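Local coordinates for Non-atp dependent l-selective hydantoinase (Arthrobacter aurescens, PDB 1GKR), which hydrolyses 5-substituted hydantoins, aryl derivatives more readily than alkyl ones, as a dizinc cyclic amidase working as a homotetramer, at residues D258-S263 and L305-G310. Sequence-based numbering, arbitrary orientation.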
loop_
_atom_site.group_PDB
_atom_site.type_symbol
_atom_site.label_atom_id
_atom_site.label_comp_id
_atom_site.label_asym_id
_atom_site.label_seq_id
_atom_site.Cartn_x
_atom_site.Cartn_y
_atom_site.Cartn_z
ATOM N N ASP A 258 5.939 17.196 -0.019
ATOM C CA ASP A 258 5.377 18.545 0.084
ATOM C C ASP A 258 4.503 18.817 -1.148
ATOM O O ASP A 258 4.771 19.717 -1.930
ATOM C CB ASP A 258 6.516 19.570 0.172
ATOM C CG ASP A 258 6.033 20.958 0.566
ATOM O OD1 ASP A 258 4.823 21.090 0.835
ATOM O OD2 ASP A 258 6.855 21.913 0.614
ATOM N N VAL A 259 3.455 18.029 -1.314
ATOM C CA VAL A 259 2.568 18.169 -2.450
ATOM C C VAL A 259 1.161 18.433 -1.952
ATOM O O VAL A 259 0.797 17.971 -0.886
ATOM C CB VAL A 259 2.595 16.892 -3.280
ATOM C CG1 VAL A 259 4.018 16.589 -3.658
ATOM C CG2 VAL A 259 2.007 15.732 -2.488
ATOM N N HIS A 260 0.370 19.171 -2.723
ATOM C CA HIS A 260 -0.985 19.511 -2.306
ATOM C C HIS A 260 -2.008 19.425 -3.409
ATOM O O HIS A 260 -1.689 19.525 -4.592
ATOM C CB HIS A 260 -0.971 20.903 -1.731
ATOM C CG HIS A 260 0.175 21.120 -0.814
ATOM N ND1 HIS A 260 0.058 21.027 0.553
ATOM C CD2 HIS A 260 1.493 21.296 -1.070
ATOM C CE1 HIS A 260 1.253 21.132 1.102
ATOM N NE2 HIS A 260 2.142 21.295 0.137
ATOM N N CYS A 261 -3.261 19.276 -3.017
ATOM C CA CYS A 261 -4.314 19.137 -3.999
ATOM C C CYS A 261 -5.296 20.297 -4.076
ATOM O O CYS A 261 -5.848 20.748 -3.068
ATOM C CB CYS A 261 -5.059 17.854 -3.720
ATOM S SG CYS A 261 -6.435 17.648 -4.772
ATOM N N GLU A 262 -5.507 20.785 -5.286
ATOM C CA GLU A 262 -6.449 21.867 -5.493
ATOM C C GLU A 262 -7.601 21.376 -6.345
ATOM O O GLU A 262 -7.404 20.588 -7.271
ATOM C CB GLU A 262 -5.808 23.043 -6.235
ATOM C CG GLU A 262 -6.798 24.183 -6.499
ATOM C CD GLU A 262 -6.463 25.024 -7.716
ATOM O OE1 GLU A 262 -6.616 24.557 -8.865
ATOM O OE2 GLU A 262 -6.043 26.172 -7.524
ATOM N N SER A 263 -8.809 21.810 -6.008
ATOM C CA SER A 263 -9.953 21.495 -6.841
ATOM C C SER A 263 -10.752 22.780 -6.841
ATOM O O SER A 263 -10.300 23.779 -6.289
ATOM C CB SER A 263 -10.780 20.349 -6.299
ATOM O OG SER A 263 -11.699 19.955 -7.299
ATOM N N LEU A 305 -9.073 15.913 2.462
ATOM C CA LEU A 305 -8.185 15.434 1.404
ATOM C C LEU A 305 -7.950 16.472 0.308
ATOM O O LEU A 305 -7.028 16.348 -0.499
ATOM C CB LEU A 305 -8.722 14.156 0.774
ATOM C CG LEU A 305 -8.498 12.905 1.614
ATOM C CD1 LEU A 305 -9.309 13.008 2.879
ATOM C CD2 LEU A 305 -8.903 11.688 0.829
ATOM N N ILE A 306 -8.791 17.493 0.268
ATOM C CA ILE A 306 -8.632 18.539 -0.720
ATOM C C ILE A 306 -8.060 19.750 -0.003
ATOM O O ILE A 306 -8.713 20.346 0.834
ATOM C CB ILE A 306 -9.972 18.841 -1.369
ATOM C CG1 ILE A 306 -10.401 17.606 -2.169
ATOM C CG2 ILE A 306 -9.865 20.082 -2.220
ATOM C CD1 ILE A 306 -11.635 17.789 -2.991
ATOM N N ASP A 307 -6.832 20.106 -0.338
ATOM C CA ASP A 307 -6.145 21.207 0.322
ATOM C C ASP A 307 -6.611 22.622 0.042
ATOM O O ASP A 307 -6.705 23.430 0.965
ATOM C CB ASP A 307 -4.654 21.094 0.036
ATOM C CG ASP A 307 -4.103 19.763 0.465
ATOM O OD1 ASP A 307 -4.072 19.541 1.692
ATOM O OD2 ASP A 307 -3.729 18.938 -0.408
ATOM N N THR A 308 -6.888 22.939 -1.217
ATOM C CA THR A 308 -7.335 24.283 -1.561
ATOM C C THR A 308 -8.404 24.276 -2.637
ATOM O O THR A 308 -8.573 23.309 -3.380
ATOM C CB THR A 308 -6.184 25.151 -2.104
ATOM O OG1 THR A 308 -5.741 24.601 -3.350
ATOM C CG2 THR A 308 -5.020 25.202 -1.126
ATOM N N LEU A 309 -9.118 25.384 -2.721
ATOM C CA LEU A 309 -10.154 25.552 -3.720
ATOM C C LEU A 309 -9.778 26.804 -4.518
ATOM O O LEU A 309 -9.423 27.841 -3.950
ATOM C CB LEU A 309 -11.503 25.716 -3.029
ATOM C CG LEU A 309 -12.559 24.625 -3.234
ATOM C CD1 LEU A 309 -11.929 23.262 -3.269
ATOM C CD2 LEU A 309 -13.597 24.715 -2.125
ATOM N N GLY A 310 -9.808 26.691 -5.838
ATOM C CA GLY A 310 -9.477 27.823 -6.691
ATOM C C GLY A 310 -10.546 27.878 -7.760
ATOM O O GLY A 310 -11.001 26.835 -8.215
HETATM O O HOH W 1 -1.809 21.048 2.796
#
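E262 and T308 sit side by side on two neighbouring parallel strands of the TIM barrel typical of the amidohydrolase superfamily, 259-263 and the short 308-309. Three backbone bonds zip the edges together: T308 N to C261 O, S263 N to T308 O at 3.0 Å, and G310 N to S263 O, the last lying in the carbonyl plane. The CA of L309 also leans on S263 O, so that carbonyl is approached by both an N-H and a C-H. This end, with E262 paired to T308 and S263 to L309, is the closely paired, buried one. E262 has CG anti to its backbone N (chi1 178°), and its CB and CG both pass 3.3 Å from T308 OG1 as the two side chains cross obliquely. Beyond that the carboxylate reaches the second shell of the zinc site: OE1 accepts from ND1 of the zinc ligand H60 and from the backbone N of H239, a ligand of the second zinc, and E262 probably helps orient H60. T308 OG1 in turn bonds E59. On the other face S263 CB touches I306 CG2 at 4.2 Å, while S263 OG bonds the V240 carbonyl.

Toward the start of strand 259-263 the two backbones part, and side chain and water replace the backbone pairing around H260, which is only partly exposed but marks the more open side. D307, not yet in the strand, reaches back with its carboxylate: the C261 N-H meets D307 OD2 at 2.7 Å, nearly straight (169°), on the anti lone pair. A water donates to D307 OD1 and also hydrogen-bonds H260 ND1. At the same ring, H260 NE2 donates almost in the ring plane to D258 OD1, 2.8 Å away.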